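Local coordinates for protein NADP-dependent alcohol dehydrogenase (Entamoeba histolytica, PDB 2OUI) that probably catalyses the reversible, NADP-dependent oxidation of alcohols to aldehydes or ketones, as a tetrameric zinc-binding alcohol dehydrogenase, at residues T154-A159 and A186-A191; V170-I175 and M181-A186; D214-K219 and V224-K229; V239-A242 and T248-Q251; S279-G284 and K288-G293. The protein carries 1 engineered substitution. One frame throughout, in Å; residues are numbered along the deposited sequence.

Interaction 1. Residues T154-A159 and A186-A191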
# COMPACT_ATOMS: atom_id res chain seq x y z
N THR A 154 -6.48 -10.02 17.33
CA THR A 154 -7.33 -8.83 17.25
C THR A 154 -6.57 -7.58 17.70
O THR A 154 -6.63 -6.55 17.03
CB THR A 154 -8.61 -9.00 18.07
OG1 THR A 154 -9.28 -10.19 17.60
CG2 THR A 154 -9.52 -7.80 17.92
N GLY A 155 -5.85 -7.69 18.81
CA GLY A 155 -5.04 -6.58 19.31
C GLY A 155 -4.01 -6.13 18.28
O GLY A 155 -3.93 -4.93 17.96
N PHE A 156 -3.25 -7.08 17.73
CA PHE A 156 -2.31 -6.76 16.66
C PHE A 156 -3.01 -6.19 15.45
O PHE A 156 -2.46 -5.29 14.80
CB PHE A 156 -1.48 -7.97 16.23
CG PHE A 156 -0.36 -8.31 17.19
CD1 PHE A 156 -0.45 -7.98 18.55
CD2 PHE A 156 0.78 -8.98 16.74
CE1 PHE A 156 0.58 -8.32 19.45
CE2 PHE A 156 1.81 -9.33 17.64
CZ PHE A 156 1.71 -8.98 18.99
N HIS A 157 -4.20 -6.70 15.10
CA HIS A 157 -4.94 -6.14 13.95
C HIS A 157 -5.33 -4.67 14.16
O HIS A 157 -5.33 -3.91 13.21
CB HIS A 157 -6.14 -7.03 13.55
CG HIS A 157 -6.69 -6.70 12.19
ND1 HIS A 157 -5.89 -6.66 11.06
CD2 HIS A 157 -7.94 -6.39 11.78
CE1 HIS A 157 -6.63 -6.32 10.02
NE2 HIS A 157 -7.88 -6.17 10.43
N GLY A 158 -5.64 -4.28 15.39
CA GLY A 158 -5.89 -2.85 15.72
C GLY A 158 -4.65 -2.03 15.36
O GLY A 158 -4.75 -0.98 14.71
N ALA A 159 -3.49 -2.55 15.72
CA ALA A 159 -2.23 -1.89 15.39
C ALA A 159 -1.95 -1.86 13.88
O ALA A 159 -1.46 -0.86 13.35
CB ALA A 159 -1.08 -2.52 16.15
N ALA A 186 1.50 -2.42 18.58
CA ALA A 186 2.10 -1.13 18.24
C ALA A 186 3.60 -1.11 18.52
O ALA A 186 4.37 -0.60 17.72
CB ALA A 186 1.38 0.03 18.99
N ASN A 187 4.02 -1.68 19.65
CA ASN A 187 5.43 -1.79 19.97
C ASN A 187 6.22 -2.66 18.98
O ASN A 187 7.38 -2.37 18.65
CB ASN A 187 5.58 -2.36 21.40
CG ASN A 187 6.95 -2.09 22.01
OD1 ASN A 187 7.60 -2.99 22.56
ND2 ASN A 187 7.40 -0.86 21.92
N HIS A 188 5.59 -3.74 18.52
CA HIS A 188 6.15 -4.64 17.51
C HIS A 188 6.04 -4.09 16.08
O HIS A 188 6.57 -4.69 15.17
CB HIS A 188 5.50 -6.03 17.56
CG HIS A 188 6.01 -6.90 18.68
ND1 HIS A 188 5.41 -6.94 19.92
CD2 HIS A 188 7.04 -7.77 18.72
CE1 HIS A 188 6.06 -7.81 20.69
NE2 HIS A 188 7.06 -8.31 19.99
N LEU A 189 5.35 -2.96 15.89
CA LEU A 189 5.33 -2.29 14.59
C LEU A 189 6.23 -1.04 14.60
O LEU A 189 6.35 -0.34 13.60
CB LEU A 189 3.90 -1.91 14.20
CG LEU A 189 3.01 -3.11 13.83
CD1 LEU A 189 1.61 -2.62 13.46
CD2 LEU A 189 3.62 -3.91 12.67
N GLY A 190 6.87 -0.77 15.74
CA GLY A 190 7.96 0.22 15.77
C GLY A 190 7.55 1.53 16.43
O GLY A 190 8.28 2.53 16.34
N ALA A 191 6.41 1.55 17.11
CA ALA A 191 5.99 2.78 17.80
C ALA A 191 6.96 3.17 18.91
O ALA A 191 7.56 2.30 19.58
CB ALA A 191 4.52 2.66 18.36

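Interaction 2. Residues V170-I175 and M181-A186. With EDO (1,2-ethanediol), chain J.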
# COMPACT_ATOMS: atom_id res chain seq x y z
N VAL A 170 1.72 6.90 19.35
CA VAL A 170 0.48 6.18 19.15
C VAL A 170 -0.35 6.30 20.42
O VAL A 170 0.23 6.36 21.53
CB VAL A 170 0.76 4.68 18.83
CG1 VAL A 170 -0.53 3.80 18.88
CG2 VAL A 170 1.49 4.52 17.45
N CYS A 171 -1.67 6.34 20.27
CA CYS A 171 -2.55 6.19 21.44
C CYS A 171 -3.40 4.94 21.26
O CYS A 171 -4.00 4.75 20.20
CB CYS A 171 -3.48 7.40 21.58
SG CYS A 171 -4.55 7.28 23.04
N VAL A 172 -3.43 4.08 22.27
CA VAL A 172 -4.38 2.96 22.32
C VAL A 172 -5.48 3.30 23.31
O VAL A 172 -5.18 3.56 24.49
CB VAL A 172 -3.67 1.66 22.79
CG1 VAL A 172 -4.70 0.53 22.90
CG2 VAL A 172 -2.54 1.29 21.83
N ILE A 173 -6.72 3.37 22.84
CA ILE A 173 -7.85 3.69 23.74
C ILE A 173 -8.57 2.40 24.09
O ILE A 173 -9.18 1.76 23.22
CB ILE A 173 -8.84 4.69 23.10
CG1 ILE A 173 -8.10 5.94 22.63
CG2 ILE A 173 -9.93 5.06 24.11
CD1 ILE A 173 -8.94 6.88 21.76
N GLY A 174 -8.45 2.00 25.35
CA GLY A 174 -9.12 0.82 25.87
C GLY A 174 -8.06 -0.22 26.05
O GLY A 174 -7.43 -0.65 25.09
N ILE A 175 -7.84 -0.61 27.30
CA ILE A 175 -6.75 -1.50 27.67
C ILE A 175 -7.24 -2.79 28.36
O ILE A 175 -6.67 -3.20 29.35
CB ILE A 175 -5.73 -0.75 28.58
CG1 ILE A 175 -5.26 0.55 27.92
CG2 ILE A 175 -4.51 -1.60 28.87
CD1 ILE A 175 -4.52 0.34 26.60
N MET A 181 -2.91 -6.08 23.90
CA MET A 181 -2.28 -6.68 22.74
C MET A 181 -2.10 -5.66 21.62
O MET A 181 -1.18 -5.79 20.83
CB MET A 181 -2.99 -7.96 22.27
CG MET A 181 -2.76 -9.17 23.23
SD MET A 181 -0.99 -9.59 23.28
CE MET A 181 -0.42 -8.90 24.84
N SER A 182 -2.94 -4.62 21.61
CA SER A 182 -2.74 -3.49 20.66
C SER A 182 -1.52 -2.64 21.06
O SER A 182 -0.83 -2.11 20.18
CB SER A 182 -3.97 -2.58 20.60
OG SER A 182 -5.05 -3.23 19.94
N VAL A 183 -1.30 -2.47 22.36
CA VAL A 183 -0.07 -1.90 22.86
C VAL A 183 1.11 -2.75 22.43
O VAL A 183 2.11 -2.23 21.92
CB VAL A 183 -0.09 -1.68 24.40
CG1 VAL A 183 1.30 -1.25 24.90
CG2 VAL A 183 -1.14 -0.61 24.78
N ALA A 184 1.03 -4.06 22.67
CA ALA A 184 2.14 -4.94 22.28
C ALA A 184 2.34 -4.92 20.74
O ALA A 184 3.48 -4.84 20.27
CB ALA A 184 1.93 -6.37 22.83
N GLY A 185 1.24 -4.93 19.99
CA GLY A 185 1.28 -4.86 18.52
C GLY A 185 1.93 -3.56 18.04
O GLY A 185 2.82 -3.60 17.18
N ALA A 186 1.50 -2.42 18.58
CA ALA A 186 2.10 -1.13 18.24
C ALA A 186 3.60 -1.11 18.52
O ALA A 186 4.37 -0.60 17.72
CB ALA A 186 1.38 0.03 18.99
C1 EDO J . -9.19 -0.82 31.55
O1 EDO J . -9.55 0.50 31.98
C2 EDO J . -9.70 -1.04 30.14
O2 EDO J . -9.68 0.21 29.42

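Interaction 3. Residues D214-K219 and V224-K229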
# COMPACT_ATOMS: atom_id res chain seq x y z
N ASP A 214 3.08 5.92 28.49
CA ASP A 214 2.29 6.96 29.15
C ASP A 214 0.87 6.44 29.40
O ASP A 214 0.09 6.35 28.47
CB ASP A 214 2.17 8.23 28.28
CG ASP A 214 3.49 8.92 28.06
OD1 ASP A 214 4.25 8.45 27.17
OD2 ASP A 214 3.77 9.94 28.74
N ILE A 215 0.55 6.14 30.66
CA ILE A 215 -0.83 5.78 31.02
C ILE A 215 -1.67 7.04 31.12
O ILE A 215 -1.32 7.97 31.83
CB ILE A 215 -0.89 5.04 32.38
CG1 ILE A 215 -0.10 3.72 32.32
CG2 ILE A 215 -2.35 4.80 32.79
CD1 ILE A 215 -0.52 2.81 31.18
N ILE A 216 -2.80 7.05 30.42
CA ILE A 216 -3.74 8.17 30.50
C ILE A 216 -5.02 7.69 31.20
O ILE A 216 -5.78 6.89 30.65
CB ILE A 216 -4.02 8.72 29.10
CG1 ILE A 216 -2.71 9.21 28.44
CG2 ILE A 216 -5.03 9.86 29.15
CD1 ILE A 216 -2.09 10.44 29.09
N ASN A 217 -5.19 8.16 32.43
CA ASN A 217 -6.31 7.78 33.26
C ASN A 217 -7.29 8.95 33.31
O ASN A 217 -6.93 10.03 33.72
CB ASN A 217 -5.81 7.45 34.67
CG ASN A 217 -6.87 6.80 35.52
OD1 ASN A 217 -7.97 7.34 35.66
ND2 ASN A 217 -6.57 5.63 36.09
N TYR A 218 -8.54 8.72 32.91
CA TYR A 218 -9.57 9.78 32.90
C TYR A 218 -9.79 10.49 34.24
O TYR A 218 -10.28 11.63 34.26
CB TYR A 218 -10.91 9.24 32.38
CG TYR A 218 -11.71 8.54 33.44
CD1 TYR A 218 -12.63 9.25 34.21
CD2 TYR A 218 -11.54 7.17 33.68
CE1 TYR A 218 -13.37 8.62 35.21
CE2 TYR A 218 -12.29 6.52 34.67
CZ TYR A 218 -13.20 7.26 35.43
OH TYR A 218 -13.94 6.66 36.41
N LYS A 219 -9.45 9.84 35.35
CA LYS A 219 -9.62 10.47 36.66
C LYS A 219 -8.70 11.67 36.81
O LYS A 219 -8.89 12.51 37.68
CB LYS A 219 -9.41 9.46 37.79
CG LYS A 219 -10.36 8.29 37.71
CD LYS A 219 -9.92 7.17 38.63
CE LYS A 219 -10.29 5.82 38.04
NZ LYS A 219 -10.26 4.75 39.07
N VAL A 224 -8.71 13.46 26.09
CA VAL A 224 -8.26 14.23 24.91
C VAL A 224 -7.37 15.42 25.32
O VAL A 224 -6.28 15.63 24.75
CB VAL A 224 -9.46 14.65 24.01
CG1 VAL A 224 -9.01 15.55 22.85
CG2 VAL A 224 -10.22 13.42 23.48
N GLU A 225 -7.85 16.20 26.28
CA GLU A 225 -7.07 17.32 26.80
C GLU A 225 -5.71 16.85 27.35
O GLU A 225 -4.68 17.48 27.11
CB GLU A 225 -7.86 18.07 27.87
CG GLU A 225 -9.15 18.73 27.35
CD GLU A 225 -8.90 19.93 26.42
OE1 GLU A 225 -8.03 20.78 26.72
OE2 GLU A 225 -9.60 20.02 25.39
N GLN A 226 -5.70 15.72 28.05
CA GLN A 226 -4.46 15.18 28.59
C GLN A 226 -3.43 14.86 27.51
O GLN A 226 -2.23 15.14 27.66
CB GLN A 226 -4.75 13.92 29.39
CG GLN A 226 -5.31 14.13 30.79
CD GLN A 226 -5.29 12.83 31.58
OE1 GLN A 226 -6.33 12.25 31.93
NE2 GLN A 226 -4.09 12.33 31.84
N ILE A 227 -3.90 14.24 26.43
CA ILE A 227 -3.02 13.83 25.33
C ILE A 227 -2.57 15.04 24.51
O ILE A 227 -1.41 15.11 24.08
CB ILE A 227 -3.68 12.73 24.46
CG1 ILE A 227 -3.63 11.40 25.23
CG2 ILE A 227 -2.97 12.61 23.08
CD1 ILE A 227 -4.66 10.41 24.83
N LEU A 228 -3.47 16.00 24.32
CA LEU A 228 -3.09 17.25 23.64
C LEU A 228 -2.08 18.04 24.45
O LEU A 228 -1.13 18.60 23.89
CB LEU A 228 -4.30 18.10 23.33
CG LEU A 228 -5.23 17.54 22.25
CD1 LEU A 228 -6.47 18.43 22.13
CD2 LEU A 228 -4.52 17.39 20.90
N LYS A 229 -2.26 18.11 25.76
CA LYS A 229 -1.26 18.72 26.63
C LYS A 229 0.07 17.99 26.54
O LYS A 229 1.12 18.63 26.48
CB LYS A 229 -1.74 18.79 28.08
CG LYS A 229 -2.44 20.09 28.39
CD LYS A 229 -3.52 19.94 29.44
CE LYS A 229 -4.52 21.09 29.33
NZ LYS A 229 -5.65 21.00 30.30

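Interaction 4. Residues V239-A242 and T248-Q251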
# COMPACT_ATOMS: atom_id res chain seq x y z
N VAL A 239 -3.92 6.14 16.08
CA VAL A 239 -4.77 5.78 17.22
C VAL A 239 -5.36 4.38 16.98
O VAL A 239 -5.85 4.08 15.88
CB VAL A 239 -5.93 6.80 17.44
CG1 VAL A 239 -6.87 6.32 18.55
CG2 VAL A 239 -5.39 8.19 17.78
N VAL A 240 -5.30 3.52 18.01
CA VAL A 240 -6.00 2.23 18.01
C VAL A 240 -7.14 2.33 19.01
O VAL A 240 -6.97 2.85 20.12
CB VAL A 240 -5.07 1.05 18.44
CG1 VAL A 240 -5.85 -0.26 18.42
CG2 VAL A 240 -3.82 0.95 17.54
N ILE A 241 -8.33 1.89 18.60
CA ILE A 241 -9.47 1.85 19.51
C ILE A 241 -9.74 0.39 19.80
O ILE A 241 -9.99 -0.40 18.88
CB ILE A 241 -10.74 2.50 18.91
CG1 ILE A 241 -10.51 3.98 18.61
CG2 ILE A 241 -11.88 2.33 19.89
CD1 ILE A 241 -11.69 4.65 17.91
N ALA A 242 -9.61 0.02 21.07
CA ALA A 242 -9.75 -1.36 21.49
C ALA A 242 -10.72 -1.52 22.65
O ALA A 242 -10.75 -2.56 23.32
CB ALA A 242 -8.38 -1.95 21.83
N THR A 248 -16.15 6.97 21.59
CA THR A 248 -14.70 6.91 21.60
C THR A 248 -14.10 7.38 20.28
O THR A 248 -12.94 7.85 20.23
CB THR A 248 -14.24 5.49 21.88
OG1 THR A 248 -14.85 5.06 23.11
CG2 THR A 248 -12.75 5.43 22.00
N PHE A 249 -14.86 7.24 19.19
CA PHE A 249 -14.35 7.67 17.90
C PHE A 249 -14.11 9.16 17.84
O PHE A 249 -13.12 9.58 17.22
CB PHE A 249 -15.26 7.20 16.75
CG PHE A 249 -15.15 5.72 16.48
CD1 PHE A 249 -15.77 4.79 17.32
CD2 PHE A 249 -14.44 5.26 15.38
CE1 PHE A 249 -15.67 3.41 17.06
CE2 PHE A 249 -14.35 3.87 15.10
CZ PHE A 249 -14.98 2.96 15.97
N ALA A 250 -15.00 9.94 18.44
CA ALA A 250 -14.82 11.40 18.50
C ALA A 250 -13.55 11.76 19.26
O ALA A 250 -12.86 12.70 18.89
CB ALA A 250 -16.05 12.11 19.11
N GLN A 251 -13.24 11.01 20.33
CA GLN A 251 -12.00 11.25 21.08
C GLN A 251 -10.78 10.98 20.21
O GLN A 251 -9.83 11.76 20.23
CB GLN A 251 -11.94 10.39 22.35
CG GLN A 251 -13.11 10.67 23.29
CD GLN A 251 -13.04 9.84 24.54
OE1 GLN A 251 -13.18 10.36 25.66
NE2 GLN A 251 -12.82 8.55 24.37

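Interaction 5. Residues S279-G284 and K288-G293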
# COMPACT_ATOMS: atom_id res chain seq x y z
N SER A 279 -16.04 19.28 12.43
CA SER A 279 -14.93 20.24 12.42
C SER A 279 -13.56 19.60 12.59
O SER A 279 -12.64 19.88 11.81
CB SER A 279 -15.10 21.34 13.48
OG SER A 279 -16.05 22.30 13.03
N GLU A 280 -13.44 18.73 13.60
CA GLU A 280 -12.15 18.04 13.90
C GLU A 280 -11.76 17.00 12.87
O GLU A 280 -10.61 16.58 12.81
CB GLU A 280 -12.17 17.41 15.28
CG GLU A 280 -12.09 18.46 16.40
CD GLU A 280 -13.47 18.97 16.83
OE1 GLU A 280 -13.54 19.73 17.83
OE2 GLU A 280 -14.49 18.61 16.18
N TRP A 281 -12.73 16.57 12.07
CA TRP A 281 -12.42 15.69 10.95
C TRP A 281 -12.04 16.49 9.70
O TRP A 281 -12.06 15.95 8.61
CB TRP A 281 -13.61 14.75 10.65
CG TRP A 281 -13.21 13.42 10.01
CD1 TRP A 281 -12.30 12.52 10.49
CD2 TRP A 281 -13.73 12.86 8.79
NE1 TRP A 281 -12.22 11.43 9.63
CE2 TRP A 281 -13.09 11.61 8.60
CE3 TRP A 281 -14.70 13.27 7.87
CZ2 TRP A 281 -13.36 10.80 7.49
CZ3 TRP A 281 -14.98 12.44 6.76
CH2 TRP A 281 -14.31 11.23 6.59
N GLY A 282 -11.68 17.78 9.86
CA GLY A 282 -11.22 18.57 8.72
C GLY A 282 -12.36 18.91 7.79
O GLY A 282 -12.16 19.06 6.58
N VAL A 283 -13.55 19.08 8.36
CA VAL A 283 -14.78 19.30 7.60
C VAL A 283 -14.89 18.34 6.38
O VAL A 283 -15.32 18.73 5.29
CB VAL A 283 -15.07 20.81 7.26
CG1 VAL A 283 -15.29 21.65 8.53
CG2 VAL A 283 -13.95 21.46 6.42
N GLY A 284 -14.49 17.09 6.60
CA GLY A 284 -14.61 16.05 5.57
C GLY A 284 -13.29 15.77 4.83
O GLY A 284 -13.23 14.87 3.98
N LYS A 288 -8.05 11.90 8.04
CA LYS A 288 -8.01 11.11 9.27
C LYS A 288 -8.78 9.84 8.92
O LYS A 288 -10.00 9.79 9.02
CB LYS A 288 -8.65 11.88 10.44
CG LYS A 288 -7.87 13.16 10.82
CD LYS A 288 -8.50 13.88 12.01
CE LYS A 288 -7.56 14.99 12.50
NZ LYS A 288 -8.07 15.73 13.72
N HIS A 289 -8.05 8.84 8.43
CA HIS A 289 -8.67 7.64 7.89
C HIS A 289 -9.25 6.82 9.03
O HIS A 289 -8.59 6.64 10.06
CB HIS A 289 -7.66 6.81 7.09
CG HIS A 289 -6.95 7.59 6.02
ND1 HIS A 289 -7.57 8.00 4.87
CD2 HIS A 289 -5.67 8.04 5.94
CE1 HIS A 289 -6.70 8.65 4.11
NE2 HIS A 289 -5.54 8.69 4.75
N ILE A 290 -10.46 6.29 8.83
CA ILE A 290 -11.13 5.57 9.91
C ILE A 290 -11.32 4.12 9.47
O ILE A 290 -11.97 3.85 8.47
CB ILE A 290 -12.50 6.20 10.26
CG1 ILE A 290 -12.30 7.62 10.81
CG2 ILE A 290 -13.24 5.33 11.32
CD1 ILE A 290 -13.58 8.41 10.79
N HIS A 291 -10.74 3.21 10.24
CA HIS A 291 -10.79 1.81 9.93
C HIS A 291 -11.47 1.06 11.09
O HIS A 291 -11.39 1.47 12.28
CB HIS A 291 -9.38 1.29 9.73
CG HIS A 291 -8.52 2.12 8.82
ND1 HIS A 291 -8.60 2.06 7.45
CD2 HIS A 291 -7.52 3.00 9.10
CE1 HIS A 291 -7.69 2.87 6.92
NE2 HIS A 291 -7.02 3.44 7.91
N GLY A 292 -12.19 0.01 10.75
CA GLY A 292 -12.88 -0.76 11.78
C GLY A 292 -12.97 -2.16 11.25
O GLY A 292 -13.74 -2.41 10.33
N GLY A 293 -12.21 -3.08 11.84
CA GLY A 293 -12.12 -4.40 11.23
C GLY A 293 -12.09 -5.58 12.18
O GLY A 293 -11.49 -5.53 13.23
O HOH W 1 -10.74 13.33 7.47

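Interaction 1. Residues T154-A159 and A186-A191
With CG of Leu189 turned beside its backbone N (chi1 -70°) and the chain running on extended, the methyl CD1 is carried across to Ala159 on helix 148-161. It lies 3.8 Å from Ala159 CB and 3.5 Å from Ala159 O, so one methyl of the fork rests on both the methyl and the peptide of the small residue. Phe156 leans over in a similar way: chi1 of -77° sets its ring off toward His188, where Phe156 CZ stops 4.3 Å from His188 ND1. The two rings are oblique, their planes at 31° and centroids 5.9 Å apart. Beside the leucine methyl the backbones close in. Ala159 and Ala186 have CA atoms 5.2 Å apart, and Ala159 CB sits 3.5 Å from Ala186 N, an approach of a methyl to the backbone, consistent with the small side chains at both positions. At the end of 186-191 the chain turns out through Gly190, whose positive phi belongs to a Schellman motif closed by Ala191 N on Ala186 O and, weakly, by Gly190 N on Asn187 O; Leu189 N is a second donor to Ala186 O. The imidazole of His188 is held at both nitrogens, ND1 on Ala184 O and NE2 on Lys313 O, and Leu166 of a second subunit packs on Phe156, His188 and Leu189. No hydrogen bond joins the two segments, so helix 148-161 and the end of helix 177-188 meet here by apolar contact and close backbone approach, while the polar groups of His188 are satisfied by other parts of the chain.

Interaction 2. Residues V170-I175 and M181-A186
Val172 and Val183 meet in the first beta-alpha-beta unit of the Rossmann-type domain, where strand 170-173 runs almost antiparallel to segment 181-186 of helix 177-188, at 164° with the short axes 8.9 Å apart. The dense part of the contact is a cluster of aliphatic carbons. Val172 points both branches at the helix: CG2, beside the backbone N, lies 3.8 Å from Val183 CG2, while CG1, anti to that N (chi1 177°), reaches Ser182 CB at 3.9 Å. The two valines approach at a slant. In one of the two modelled conformers of Ile175, its CD1 also comes to 4.0 Å from Val183 CG2, the isoleucine meeting the valine at about a right angle. Ser182 turns only its CB to the strand; its OG is hydrogen-bonded to Gly155 O on helix 148-161. Toward the start of the strand the fit is slacker, with Val170 CG1 and Ala186 CB 4.2 Å apart and the CA atoms of these two residues 7.5 Å apart. The more open side lies past the strand end, where Gly174, with a positive phi, is partly exposed and begins a glycine pattern consistent with the GxGxxG turn of dinucleotide-binding folds. A molecule of 1,2-ethanediol, probably from the crystallisation liquor, occupies this edge and is also bonded to the backbone N atoms of Ser199 and Arg200. Its O2 accepts an almost straight hydrogen bond from Ile175 N, 2.9 Å long with an angle of 175° at the hydrogen.

Interaction 3. Residues D214-K219 and V224-K229
Ile216 lies against the flank of Gln226, the two side chains alongside each other and head to tail. The branch that touches Gln226 CB and CD is CG2, 4.1 Å from the first and 3.8 Å from the second, so the methyl lies beside the extended glutamine, between CB and the amide carbon. The other branch, CG1, stands beside the backbone N (chi1 -60°) and faces the next helical residue, with Ile216 CG1 4.0 Å from Ile227 CG1; these two isoleucines meet at a slant. The amide of Gln226 ends close to the carbonyl of Asn217, just past the strand. Asn217 CB points away from the helix, and the side chain closes an Asx turn, in which Lys219 N donates to Asn217 OD1 over 2.9 Å, in the carbonyl plane and on a lone pair. That bond closes the turn between the strand and the short 3-10 segment. Within this chain, strand 214-216 is the outermost strand of the parallel sheet at this end and pairs with 194-197. Helix 223-230 packs over it, Ile227 reaching inward to Val197 and to Met255 of helix 248-255, while helix 201-209 covers Ile215 on the sheet's opposite face.

Interaction 4. Residues V239-A242 and T248-Q251
The strand 239-241 and the segment 248-251 of helix 248-255 come closest at Ile241 and Thr248, whose CA atoms are 7.6 Å apart, and no hydrogen bond passes between them. At that spacing the gap is bridged by side chains, and Ile241 does most of the bridging. Its CG1 stands beside the backbone N (chi1 -62°) and the chain then runs out extended (chi2 175°), which lays the terminal methyl CD1 on Phe249. The methyl sits over the centre of one ring face, 3.8 Å from the centroid and 10° off the normal, a well-formed CH-pi contact in which the isoleucine chain stands roughly perpendicular to that of the phenylalanine. The second branch of Ile241 is used as well: CG2 lies 3.8 Å from Thr248 CG2, the two side chains pointing opposite ways as they pass. Thr248 therefore shows the strand its methyl, while its hydroxyl OG1 turns back to bond the backbone N of Asp245. A single isoleucine thus meets both the threonine methyl and the face of the ring. Within the parallel sheet, strand 236-241 runs between 170-173 and 260-264, and Ile241 also touches Ile262 and Asn264 of the latter. Helix 248-255 lies across one face of the sheet, its Phe249 reaching on to Ile274 and Ile276 of strand 273-277, with Ser182 of helix 177-188 meeting Val240 on the other face.

Interaction 5. Residues S279-G284 and K288-G293
Lys288, at the start of the strand, meets the preceding loop, where a type I turn from Ser279 to Gly282 presents Glu280 O and Trp281, with both its side chain and its backbone. Its extended chain carries NZ to Glu280 O, 2.8 Å away in the carbonyl plane, and the same NZ also bonds Val253 O, so the buried amine is held by main-chain carbonyls from two parts of the fold. The backbone O of Lys288 takes the indole N-H: Trp281 NE1 donates over 2.8 Å on a lone pair, though the bond is bent to 142° at the hydrogen and the oxygen lies 24° out of the ring plane. Trp281 is swung to this place by a CG anti to its backbone N (chi1 -153°). A water over one face of the indole ties Lys288 N to Trp281 O, accepting from the first and donating to the second. One residue on, His289 points away from the loop and bonds Tyr99 of a third subunit. Ile290 turns back toward the loop, and its CD1 rests obliquely against the indole, 3.5 Å from Trp281 NE1. His291 then reaches His289 of the third subunit through ND1 and Asp261 through NE2. Here the loop binds the outermost strand of the chain's Rossmann-type sheet, whose Ile290 and Gly292 backbone also bonds to the third subunit, at an interface of the tetramer.

Overall arrangement
Interactions 2, 3, 4 and 5 all reach the same parallel sheet, and interaction 1 lies beside it, sharing Ala186 and helix 177-188 with interaction 2. Interactions 2 and 4 are the inner pair: they sit on neighbouring strands joined by the bond from Ile173 N to Val240 O, and both are aliphatic, with an aromatic face added in interaction 4. Interaction 3 is at one outer strand, partly buried, and mixes aliphatic and amide groups. Interaction 5 is at the opposite outer strand within this chain, buried against a third subunit, and carries clear hydrogen bonds across its segments. Interaction 1 is likewise buried, with a second subunit close by.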